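Local atomic coordinates of amidohydrolase (PDB entry 4DZH), a protein that probably deaminates adenosine derivatives such as 5'-methylthioadenosine, as a zinc-binding member of the TIM-barrel amidohydrolases. Residues A20-V24 / L33-V38; D68-G74 / D380-L386; P73-N77 / G131-C135; D385-T391 / A404-Q409. All coordinates share one frame; numbering follows the deposited sequence.

Strand 69-80 runs through contacts 2 and 3, and contact 1 borders it through Tyr22 and Val24; together they show how chemistry follows position in a fold. Contact 3, fully buried, joins two parallel strands near the metal centre, while contact 2, which shares Pro73 and Gly74 with it, is a regular antiparallel pairing with apolar faces. Contact 1 lies further out, its centre about 9 Å from that of contact 2, and its polar side chains are partly or fully exposed. Contact 4 takes over Asp385 and Leu386 from contact 2 but contains no strand pairing across its loops: a buried glutamine amide does much of the joining, next to the second subunit.

Contact 1: residues A20-V24 / L33-V38; sequences AGYVV and LEDHAV
Asp35 N meets Gly21 O at 2.8 Å in an almost straight bond (176° at the hydrogen), although the donor stands well above the carbonyl plane. On one side of this bond Val23 and Leu33 form an antiparallel hydrogen-bonded pair, with Val23 N to Leu33 O and Leu33 N to Val23 O both at 2.8 Å. On the other, Ala20 N donates to His36 O at 3.1 Å, and the return bond from His36 N to Ala20 O is weak.

The imidazole of His36 folds back so that ND1 donates to Glu34 O at 2.9 Å, in the ring plane, while Leu33 CB lies over the centre of one ring face. These two contacts limit ring rotation. Val23 packs against the base of this arrangement: with CG1 anti to the backbone N (chi1 173°), CG2 falls beside that N and meets His36 CB at 3.5 Å, while CG1 reaches towards Val38 CG2. The opposite face of the sheet carries Tyr22 and Glu34, side by side with ring and carboxylate planes 37° apart and Tyr22 CE1 3.9 Å from Glu34 OE2. Backbone bonds from Tyr22 and Val24 to Leu71 continue the pairing. With corners at Gly21 and at Glu34 and Asp35, the antiparallel hairpin bends from the sheet of strands 16-20 and 36-41 to that of 22-23 and 69-80, as in the small beta domain beside the barrel of many amidohydrolases.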
loop_
_atom_site.group_PDB
_atom_site.type_symbol
_atom_site.label_atom_id
_atom_site.label_comp_id
_atom_site.label_asym_id
_atom_site.label_seq_id
_atom_site.Cartn_x
_atom_site.Cartn_y
_atom_site.Cartn_z
ATOM N N ALA A 20 11.980 16.394 18.147
ATOM C CA ALA A 20 10.894 16.099 17.207
ATOM C C ALA A 20 9.512 16.513 17.710
ATOM O O ALA A 20 9.254 16.567 18.925
ATOM C CB ALA A 20 10.898 14.628 16.878
ATOM N N GLY A 21 8.580 16.683 16.771
ATOM C CA GLY A 21 7.215 16.972 17.158
ATOM C C GLY A 21 6.591 15.880 18.007
ATOM O O GLY A 21 5.785 16.146 18.895
ATOM N N TYR A 22 6.936 14.632 17.698
ATOM C CA TYR A 22 6.336 13.470 18.362
ATOM C C TYR A 22 7.406 12.430 18.510
ATOM O O TYR A 22 8.194 12.198 17.573
ATOM C CB TYR A 22 5.177 12.888 17.540
ATOM C CG TYR A 22 4.123 13.915 17.286
ATOM C CD1 TYR A 22 3.100 14.117 18.202
ATOM C CD2 TYR A 22 4.162 14.707 16.131
ATOM C CE1 TYR A 22 2.126 15.086 17.984
ATOM C CE2 TYR A 22 3.198 15.694 15.904
ATOM C CZ TYR A 22 2.177 15.869 16.831
ATOM O OH TYR A 22 1.199 16.834 16.625
ATOM N N VAL A 23 7.495 11.846 19.703
ATOM C CA VAL A 23 8.343 10.666 19.876
ATOM C C VAL A 23 7.471 9.454 20.186
ATOM O O VAL A 23 6.632 9.502 21.082
ATOM C CB VAL A 23 9.398 10.842 21.014
ATOM C CG1 VAL A 23 10.149 9.540 21.275
ATOM C CG2 VAL A 23 10.357 11.997 20.659
ATOM N N VAL A 24 7.648 8.372 19.421
ATOM C CA VAL A 24 6.871 7.166 19.612
ATOM C C VAL A 24 7.787 6.060 20.125
ATOM O O VAL A 24 8.503 5.426 19.348
ATOM C CB VAL A 24 6.214 6.717 18.281
ATOM C CG1 VAL A 24 5.418 5.453 18.505
ATOM C CG2 VAL A 24 5.378 7.882 17.676
ATOM N N LEU A 33 4.705 10.625 22.792
ATOM C CA LEU A 33 5.260 11.730 23.558
ATOM C C LEU A 33 5.357 12.959 22.701
ATOM O O LEU A 33 6.199 13.056 21.817
ATOM C CB LEU A 33 6.658 11.363 24.056
ATOM C CG LEU A 33 6.741 10.015 24.747
ATOM C CD1 LEU A 33 8.199 9.678 25.030
ATOM C CD2 LEU A 33 5.904 10.067 26.024
ATOM N N GLU A 34 4.517 13.937 22.990
ATOM C CA GLU A 34 4.528 15.156 22.216
ATOM C C GLU A 34 5.691 16.078 22.613
ATOM O O GLU A 34 5.975 16.237 23.793
ATOM C CB GLU A 34 3.202 15.860 22.437
ATOM C CG GLU A 34 3.038 17.133 21.673
ATOM C CD GLU A 34 1.575 17.361 21.300
ATOM O OE1 GLU A 34 0.699 16.768 21.976
ATOM O OE2 GLU A 34 1.308 18.111 20.331
ATOM N N ASP A 35 6.359 16.682 21.632
ATOM C CA ASP A 35 7.413 17.674 21.893
ATOM C C ASP A 35 8.526 17.135 22.790
ATOM O O ASP A 35 8.812 17.702 23.857
ATOM C CB ASP A 35 6.805 18.956 22.506
ATOM C CG ASP A 35 7.753 20.161 22.441
ATOM O OD1 ASP A 35 8.716 20.143 21.636
ATOM O OD2 ASP A 35 7.520 21.149 23.184
ATOM N N HIS A 36 9.145 16.038 22.352
ATOM C CA HIS A 36 10.160 15.323 23.113
ATOM C C HIS A 36 11.436 15.195 22.280
ATOM O O HIS A 36 11.404 15.358 21.050
ATOM C CB HIS A 36 9.670 13.926 23.474
ATOM C CG HIS A 36 8.992 13.827 24.806
ATOM N ND1 HIS A 36 7.852 14.530 25.118
ATOM C CD2 HIS A 36 9.310 13.105 25.912
ATOM C CE1 HIS A 36 7.469 14.218 26.346
ATOM N NE2 HIS A 36 8.343 13.367 26.854
ATOM N N ALA A 37 12.546 14.889 22.948
ATOM C CA ALA A 37 13.844 14.770 22.302
ATOM C C ALA A 37 14.540 13.491 22.738
ATOM O O ALA A 37 14.194 12.902 23.776
ATOM C CB ALA A 37 14.721 15.984 22.646
ATOM N N VAL A 38 15.519 13.059 21.948
ATOM C CA VAL A 38 16.250 11.836 22.233
ATOM C C VAL A 38 17.705 12.161 22.156
ATOM O O VAL A 38 18.188 12.656 21.142
ATOM C CB VAL A 38 15.908 10.699 21.200
ATOM C CG1 VAL A 38 16.811 9.461 21.411
ATOM C CG2 VAL A 38 14.485 10.315 21.359
HETATM O O HOH W 1 10.243 18.491 20.596
#

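Contact 2: residues D68-G74 / D380-L386; sequences DAALMPG and DLVCVDL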
loop_
_atom_site.group_PDB
_atom_site.type_symbol
_atom_site.label_atom_id
_atom_site.label_comp_id
_atom_site.label_asym_id
_atom_site.label_seq_id
_atom_site.Cartn_x
_atom_site.Cartn_y
_atom_site.Cartn_z
ATOM N N ASP A 68 8.039 18.949 13.045
ATOM C CA ASP A 68 6.824 18.479 12.354
ATOM C C ASP A 68 6.800 16.957 12.241
ATOM O O ASP A 68 5.852 16.373 11.669
ATOM C CB ASP A 68 6.720 19.083 10.944
ATOM C CG ASP A 68 6.469 20.596 10.959
ATOM O OD1 ASP A 68 5.711 21.081 11.836
ATOM O OD2 ASP A 68 7.021 21.293 10.074
ATOM N N ALA A 69 7.819 16.309 12.790
ATOM C CA ALA A 69 8.033 14.884 12.484
ATOM C C ALA A 69 7.695 14.028 13.680
ATOM O O ALA A 69 7.800 14.500 14.825
ATOM C CB ALA A 69 9.498 14.622 12.085
ATOM N N ALA A 70 7.352 12.759 13.416
ATOM C CA ALA A 70 7.350 11.707 14.442
ATOM C C ALA A 70 8.711 11.041 14.418
ATOM O O ALA A 70 9.261 10.760 13.357
ATOM C CB ALA A 70 6.292 10.674 14.138
ATOM N N LEU A 71 9.280 10.789 15.595
ATOM C CA LEU A 71 10.508 10.009 15.715
ATOM C C LEU A 71 10.139 8.648 16.307
ATOM O O LEU A 71 9.465 8.578 17.338
ATOM C CB LEU A 71 11.521 10.753 16.615
ATOM C CG LEU A 71 12.910 10.120 16.802
ATOM C CD1 LEU A 71 13.743 10.002 15.550
ATOM C CD2 LEU A 71 13.691 10.954 17.837
ATOM N N MET A 72 10.517 7.580 15.615
ATOM C CA MET A 72 10.200 6.209 16.035
ATOM C C MET A 72 11.440 5.322 15.787
ATOM O O MET A 72 12.395 5.738 15.104
ATOM C CB MET A 72 9.010 5.691 15.219
ATOM C CG MET A 72 9.324 5.519 13.767
ATOM S SD MET A 72 7.849 5.039 12.853
ATOM C CE MET A 72 8.659 4.403 11.388
ATOM N N PRO A 73 11.449 4.090 16.347
ATOM C CA PRO A 73 12.541 3.148 16.033
ATOM C C PRO A 73 12.493 2.775 14.561
ATOM O O PRO A 73 11.402 2.800 13.970
ATOM C CB PRO A 73 12.190 1.909 16.864
ATOM C CG PRO A 73 11.239 2.392 17.966
ATOM C CD PRO A 73 10.437 3.480 17.240
ATOM N N GLY A 74 13.664 2.438 14.010
ATOM C CA GLY A 74 13.680 1.930 12.647
ATOM C C GLY A 74 12.780 0.721 12.510
ATOM O O GLY A 74 12.604 -0.095 13.415
ATOM N N ASP A 380 18.876 3.353 16.583
ATOM C CA ASP A 380 18.288 3.088 15.254
ATOM C C ASP A 380 16.920 3.798 15.232
ATOM O O ASP A 380 15.933 3.314 15.837
ATOM C CB ASP A 380 18.062 1.598 15.052
ATOM C CG ASP A 380 19.373 0.764 14.937
ATOM O OD1 ASP A 380 20.488 1.222 15.267
ATOM O OD2 ASP A 380 19.242 -0.400 14.463
ATOM N N LEU A 381 16.873 4.927 14.538
ATOM C CA LEU A 381 15.765 5.876 14.662
ATOM C C LEU A 381 15.374 6.418 13.303
ATOM O O LEU A 381 16.241 6.543 12.415
ATOM C CB LEU A 381 16.185 7.053 15.534
ATOM C CG LEU A 381 16.665 6.649 16.928
ATOM C CD1 LEU A 381 17.312 7.814 17.636
ATOM C CD2 LEU A 381 15.486 6.135 17.708
ATOM N N VAL A 382 14.104 6.772 13.202
ATOM C CA VAL A 382 13.540 7.321 11.962
ATOM C C VAL A 382 12.642 8.527 12.272
ATOM O O VAL A 382 11.792 8.467 13.179
ATOM C CB VAL A 382 12.736 6.217 11.237
ATOM C CG1 VAL A 382 12.023 6.840 9.993
ATOM C CG2 VAL A 382 13.679 5.120 10.785
ATOM N N CYS A 383 12.808 9.584 11.470
ATOM C CA CYS A 383 11.916 10.758 11.486
ATOM C C CYS A 383 10.962 10.611 10.308
ATOM O O CYS A 383 11.425 10.455 9.178
ATOM C CB CYS A 383 12.709 12.055 11.319
ATOM S SG CYS A 383 13.447 12.605 12.885
ATOM N N VAL A 384 9.674 10.683 10.598
ATOM C CA VAL A 384 8.633 10.648 9.546
ATOM C C VAL A 384 7.999 12.034 9.549
ATOM O O VAL A 384 7.393 12.408 10.551
ATOM C CB VAL A 384 7.564 9.561 9.858
ATOM C CG1 VAL A 384 6.590 9.456 8.684
ATOM C CG2 VAL A 384 8.237 8.233 10.026
ATOM N N ASP A 385 8.106 12.760 8.430
ATOM C CA ASP A 385 7.409 14.059 8.294
ATOM C C ASP A 385 5.918 13.817 8.352
ATOM O O ASP A 385 5.422 13.036 7.546
ATOM C CB ASP A 385 7.767 14.697 6.962
ATOM C CG ASP A 385 7.026 15.998 6.729
ATOM O OD1 ASP A 385 6.818 16.739 7.721
ATOM O OD2 ASP A 385 6.627 16.245 5.566
ATOM N N LEU A 386 5.196 14.420 9.295
ATOM C CA LEU A 386 3.738 14.287 9.397
ATOM C C LEU A 386 2.999 15.586 8.953
ATOM O O LEU A 386 1.750 15.648 8.956
ATOM C CB LEU A 386 3.280 13.789 10.753
ATOM C CG LEU A 386 3.694 12.357 11.089
ATOM C CD1 LEU A 386 3.183 12.049 12.489
ATOM C CD2 LEU A 386 3.144 11.322 10.073
#
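Met72 CG sits between its backbone N and carbonyl carbon (chi1 67°), and the extended chain beyond carries CE to Val384 CG2, 4.1 Å away. Leu71 on the other face bends at its second torsion (chi2 63°), which lays CD1 against Cys383 SG at 3.7 Å and Leu381 CB at 3.8 Å. Val382 directs CG2 over Gly74 CA, at 3.7 Å, where the glycine offers bare backbone.

Beneath these side chains runs a regular antiparallel pairing. Ala70 and Val384 exchange two bonds, of which Val384 N to Ala70 O is 2.8 Å, and Met72 and Val382 form the second such pair. Leu386 N to Asp68 O continues the pattern at one end. At the other, Gly74 N binds Asp380 O at 3.0 Å from well above the carbonyl plane, where the strand is interrupted before it resumes at Leu75. The Asp380 carboxylate turns elsewhere, to a salt bridge with Arg156 and to Ala416 N.

Strand 381-385 is flanked on its other edge by 410-415, while strand 22-23 borders the far edge of 69-73. The face bearing Leu71 and Cys383 packs against strands 16-20 and 36-41 through Ile18 and Val38, while Trp414 of the adjacent strand 410-415 lies beside Cys383.

Contact 3: residues P73-N77 / G131-C135; sequences PGLVN and GGTTC
Leu75 and Thr133 begin the pairing of two parallel barrel strands, 69-80 and 133-139, joined in sequence through helices 96-111 and 114-130 as in a beta-alpha-beta crossover. A Schellman motif with Gly132 as its C-prime residue ends the second helix just before its strand starts. The Gly132 carbonyl then faces the partner strand and accepts Leu75 N at 3.0 Å. Leu75 O in turn takes Thr134 N at 2.9 Å, and both donors lie in the carbonyl planes of their acceptors. Between Leu75 and Val76 the register slips by one residue, a beta bulge, so that Val76 pairs with Cys135 and Asn77 N binds Cys135 O at 2.9 Å.

Packing is close where side chains meet backbone. Thr134 places OG1 between its own N and carbonyl carbon (chi1 51°), which brings that oxygen within 3.0 Å of Gly74 CA, an approach that glycine, with no side chain, allows. Leu75 lays CB and CG against Gly132 O, and on the same flank of the strand Asn77 CB rests on Thr133 CG2 at 3.8 Å. Val76 CG2 meets Cys135 CB on the other face.

A water links the two polar ends: it accepts from Asn77 ND2 at 2.9 Å and is 2.8 Å from Thr133 OG1. Asn77 ND2 also bonds to Thr315 OG1, next in sequence to the zinc ligand Asp316. With ND2 so held, the amide turns OD1 to the backbone N of His79, itself a zinc ligand; this weak bond puts Asn77 in the second shell, consistent with a modest part in placing that backbone.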
loop_
_atom_site.group_PDB
_atom_site.type_symbol
_atom_site.label_atom_id
_atom_site.label_comp_id
_atom_site.label_asym_id
_atom_site.label_seq_id
_atom_site.Cartn_x
_atom_site.Cartn_y
_atom_site.Cartn_z
ATOM N N PRO A 73 11.449 4.090 16.347
ATOM C CA PRO A 73 12.541 3.148 16.033
ATOM C C PRO A 73 12.493 2.775 14.561
ATOM O O PRO A 73 11.402 2.800 13.970
ATOM C CB PRO A 73 12.190 1.909 16.864
ATOM C CG PRO A 73 11.239 2.392 17.966
ATOM C CD PRO A 73 10.437 3.480 17.240
ATOM N N GLY A 74 13.664 2.438 14.010
ATOM C CA GLY A 74 13.680 1.930 12.647
ATOM C C GLY A 74 12.780 0.721 12.510
ATOM O O GLY A 74 12.604 -0.095 13.415
ATOM N N LEU A 75 12.149 0.603 11.364
ATOM C CA LEU A 75 11.389 -0.590 11.059
ATOM C C LEU A 75 12.308 -1.771 10.824
ATOM O O LEU A 75 13.413 -1.668 10.264
ATOM C CB LEU A 75 10.532 -0.346 9.834
ATOM C CG LEU A 75 9.562 0.842 9.982
ATOM C CD1 LEU A 75 8.758 1.059 8.704
ATOM C CD2 LEU A 75 8.642 0.774 11.253
ATOM N N VAL A 76 11.842 -2.933 11.259
ATOM C CA VAL A 76 12.602 -4.167 11.161
ATOM C C VAL A 76 11.899 -5.083 10.181
ATOM O O VAL A 76 10.750 -5.541 10.431
ATOM C CB VAL A 76 12.728 -4.818 12.559
ATOM C CG1 VAL A 76 13.418 -6.189 12.451
ATOM C CG2 VAL A 76 13.495 -3.897 13.525
ATOM N N ASN A 77 12.516 -5.253 9.006
ATOM C CA ASN A 77 11.934 -6.071 7.968
ATOM C C ASN A 77 12.394 -7.494 8.225
ATOM O O ASN A 77 13.527 -7.850 7.931
ATOM C CB ASN A 77 12.419 -5.569 6.583
ATOM C CG ASN A 77 11.739 -6.293 5.410
ATOM O OD1 ASN A 77 11.267 -7.462 5.526
ATOM N ND2 ASN A 77 11.725 -5.642 4.237
ATOM N N GLY A 131 12.950 4.279 2.994
ATOM C CA GLY A 131 11.654 3.954 3.529
ATOM C C GLY A 131 11.624 3.680 5.004
ATOM O O GLY A 131 10.661 3.096 5.505
ATOM N N GLY A 132 12.704 4.047 5.693
ATOM C CA GLY A 132 12.721 3.941 7.152
ATOM C C GLY A 132 12.902 2.539 7.722
ATOM O O GLY A 132 12.631 2.344 8.930
ATOM N N THR A 133 13.406 1.606 6.921
ATOM C CA THR A 133 13.775 0.277 7.451
ATOM C C THR A 133 15.254 0.304 7.789
ATOM O O THR A 133 16.105 0.741 6.955
ATOM C CB THR A 133 13.506 -0.813 6.413
ATOM O OG1 THR A 133 12.095 -0.947 6.232
ATOM C CG2 THR A 133 14.071 -2.210 6.875
ATOM N N THR A 134 15.608 -0.191 8.991
ATOM C CA THR A 134 16.984 -0.087 9.499
ATOM C C THR A 134 17.636 -1.441 9.857
ATOM O O THR A 134 18.843 -1.506 10.215
ATOM C CB THR A 134 17.054 0.780 10.786
ATOM O OG1 THR A 134 16.079 0.308 11.741
ATOM C CG2 THR A 134 16.736 2.223 10.456
ATOM N N CYS A 135 16.858 -2.511 9.722
ATOM C CA CYS A 135 17.330 -3.853 10.075
ATOM C C CYS A 135 16.598 -4.888 9.208
ATOM O O CYS A 135 15.403 -4.714 8.936
ATOM C CB CYS A 135 16.992 -4.096 11.546
ATOM S SG CYS A 135 17.718 -5.615 12.276
HETATM O O HOH W 2 12.200 -2.753 4.049
#

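Contact 4: residues D385-T391 / A404-Q409; sequences DLSALET and AAGRHQ
Gln409 and Thr391 are at the heart of a loop-to-loop contact, in which the chain leaving strand 381-385 meets the chain entering strand 410-415, with helix 397-403 between them. The two backbones touch once, Asp385 N donating to Gln409 O at 2.8 Å; after that the Gln409 side chain takes over. Its CG is anti to the carbonyl carbon and the chain runs out extended (chi2 -177°), sending the amide into the opposite loop. NE2 donates to Thr391 OG1 at 3.0 Å, the hydroxyl lying in the amide plane, and makes a weak, bent bond to Asp385 O at 2.8 Å. OE1 accepts Gly406 N at 3.0 Å from its own loop, so both ends of the amide are held and its rotation is fixed.

Thr391 approaches from the opposite direction. Its CG2 lies 3.4 Å from Gln409 OE1 and also packs on Ala405 CA at 3.7 Å, while Ala388 CB touches NE2. The first loop is braced by an Asx turn: Asp385 OD1 receives Ser387 N from above the carboxylate plane and Ser387 OG, at 2.7 Å, on its syn lone pair.

Towards the dimer interface, Gln409 CG covers one face of the His408 ring near its rim, and a water donates to Glu390 OE1 while lying at the edge of that ring. His408 meets His408 of the second subunit. A buried amide with partners on both loops thus joins them by directional bonds, while the salt bridge of Glu390 OE2 reaches across to Arg130 of the second subunit.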
loop_
_atom_site.group_PDB
_atom_site.type_symbol
_atom_site.label_atom_id
_atom_site.label_comp_id
_atom_site.label_asym_id
_atom_site.label_seq_id
_atom_site.Cartn_x
_atom_site.Cartn_y
_atom_site.Cartn_z
ATOM N N ASP A 385 8.106 12.760 8.430
ATOM C CA ASP A 385 7.409 14.059 8.294
ATOM C C ASP A 385 5.918 13.817 8.352
ATOM O O ASP A 385 5.422 13.036 7.546
ATOM C CB ASP A 385 7.767 14.697 6.962
ATOM C CG ASP A 385 7.026 15.998 6.729
ATOM O OD1 ASP A 385 6.818 16.739 7.721
ATOM O OD2 ASP A 385 6.627 16.245 5.566
ATOM N N LEU A 386 5.196 14.420 9.295
ATOM C CA LEU A 386 3.738 14.287 9.397
ATOM C C LEU A 386 2.999 15.586 8.953
ATOM O O LEU A 386 1.750 15.648 8.956
ATOM C CB LEU A 386 3.280 13.789 10.753
ATOM C CG LEU A 386 3.694 12.357 11.089
ATOM C CD1 LEU A 386 3.183 12.049 12.489
ATOM C CD2 LEU A 386 3.144 11.322 10.073
ATOM N N SER A 387 3.775 16.594 8.572
ATOM C CA SER A 387 3.196 17.876 8.190
ATOM C C SER A 387 2.710 17.838 6.742
ATOM O O SER A 387 2.008 18.763 6.300
ATOM C CB SER A 387 4.229 18.983 8.392
ATOM O OG SER A 387 5.232 18.940 7.383
ATOM N N ALA A 388 3.077 16.795 5.993
ATOM C CA ALA A 388 2.547 16.649 4.612
ATOM C C ALA A 388 1.032 16.583 4.623
ATOM O O ALA A 388 0.425 16.083 5.573
ATOM C CB ALA A 388 3.130 15.397 3.947
ATOM N N LEU A 389 0.372 17.113 3.591
ATOM C CA LEU A 389 -1.059 17.167 3.646
ATOM C C LEU A 389 -1.688 15.753 3.657
ATOM O O LEU A 389 -2.814 15.573 4.126
ATOM C CB LEU A 389 -1.591 18.015 2.475
ATOM C CG LEU A 389 -1.312 17.611 1.050
ATOM C CD1 LEU A 389 -2.469 16.739 0.612
ATOM C CD2 LEU A 389 -1.248 18.845 0.177
ATOM N N GLU A 390 -0.943 14.797 3.122
ATOM C CA GLU A 390 -1.377 13.389 3.127
ATOM C C GLU A 390 -1.563 12.872 4.543
ATOM O O GLU A 390 -2.320 11.903 4.772
ATOM C CB GLU A 390 -0.369 12.509 2.394
ATOM C CG GLU A 390 -0.473 12.598 0.855
ATOM C CD GLU A 390 0.192 13.859 0.315
ATOM O OE1 GLU A 390 0.993 14.474 1.047
ATOM O OE2 GLU A 390 -0.095 14.233 -0.839
ATOM N N THR A 391 -0.893 13.511 5.491
ATOM C CA THR A 391 -1.037 13.076 6.875
ATOM C C THR A 391 -1.668 14.157 7.764
ATOM O O THR A 391 -1.478 14.188 8.983
ATOM C CB THR A 391 0.299 12.532 7.460
ATOM O OG1 THR A 391 1.361 13.382 7.128
ATOM C CG2 THR A 391 0.628 11.162 6.828
ATOM N N ALA A 404 -2.006 5.961 6.935
ATOM C CA ALA A 404 -1.924 7.086 5.968
ATOM C C ALA A 404 -0.509 7.469 5.494
ATOM O O ALA A 404 -0.334 7.905 4.335
ATOM C CB ALA A 404 -2.634 8.350 6.529
ATOM N N ALA A 405 0.504 7.374 6.363
ATOM C CA ALA A 405 1.842 7.768 5.989
ATOM C C ALA A 405 2.375 6.879 4.898
ATOM O O ALA A 405 2.237 5.633 4.960
ATOM C CB ALA A 405 2.760 7.682 7.208
ATOM N N GLY A 406 3.005 7.491 3.903
ATOM C CA GLY A 406 3.761 6.745 2.926
ATOM C C GLY A 406 5.242 6.738 3.226
ATOM O O GLY A 406 5.755 7.602 3.931
ATOM N N ARG A 407 5.962 5.781 2.668
ATOM C CA ARG A 407 7.371 5.653 2.965
ATOM C C ARG A 407 8.228 6.859 2.501
ATOM O O ARG A 407 9.354 7.059 3.000
ATOM C CB ARG A 407 7.917 4.357 2.384
ATOM C CG ARG A 407 7.823 4.286 0.919
ATOM C CD ARG A 407 8.740 3.155 0.492
ATOM N NE ARG A 407 8.505 2.842 -0.914
ATOM C CZ ARG A 407 9.091 1.843 -1.565
ATOM N NH1 ARG A 407 10.051 1.046 -0.974
ATOM N NH2 ARG A 407 8.699 1.647 -2.852
ATOM N N HIS A 408 7.691 7.656 1.573
ATOM C CA HIS A 408 8.440 8.807 1.077
ATOM C C HIS A 408 8.389 9.916 2.111
ATOM O O HIS A 408 9.105 10.919 1.954
ATOM C CB HIS A 408 7.811 9.293 -0.223
ATOM C CG HIS A 408 6.402 9.761 -0.037
ATOM N ND1 HIS A 408 5.327 8.894 0.048
ATOM C CD2 HIS A 408 5.886 11.008 0.109
ATOM C CE1 HIS A 408 4.209 9.585 0.226
ATOM N NE2 HIS A 408 4.520 10.871 0.267
ATOM N N GLN A 409 7.594 9.748 3.171
ATOM C CA GLN A 409 7.591 10.754 4.238
ATOM C C GLN A 409 8.720 10.550 5.225
ATOM O O GLN A 409 8.876 11.355 6.152
ATOM C CB GLN A 409 6.280 10.770 4.966
ATOM C CG GLN A 409 5.137 11.139 3.973
ATOM C CD GLN A 409 3.830 11.232 4.663
ATOM O OE1 GLN A 409 2.919 10.446 4.380
ATOM N NE2 GLN A 409 3.688 12.212 5.559
HETATM O O HOH W 3 3.405 12.988 1.061
#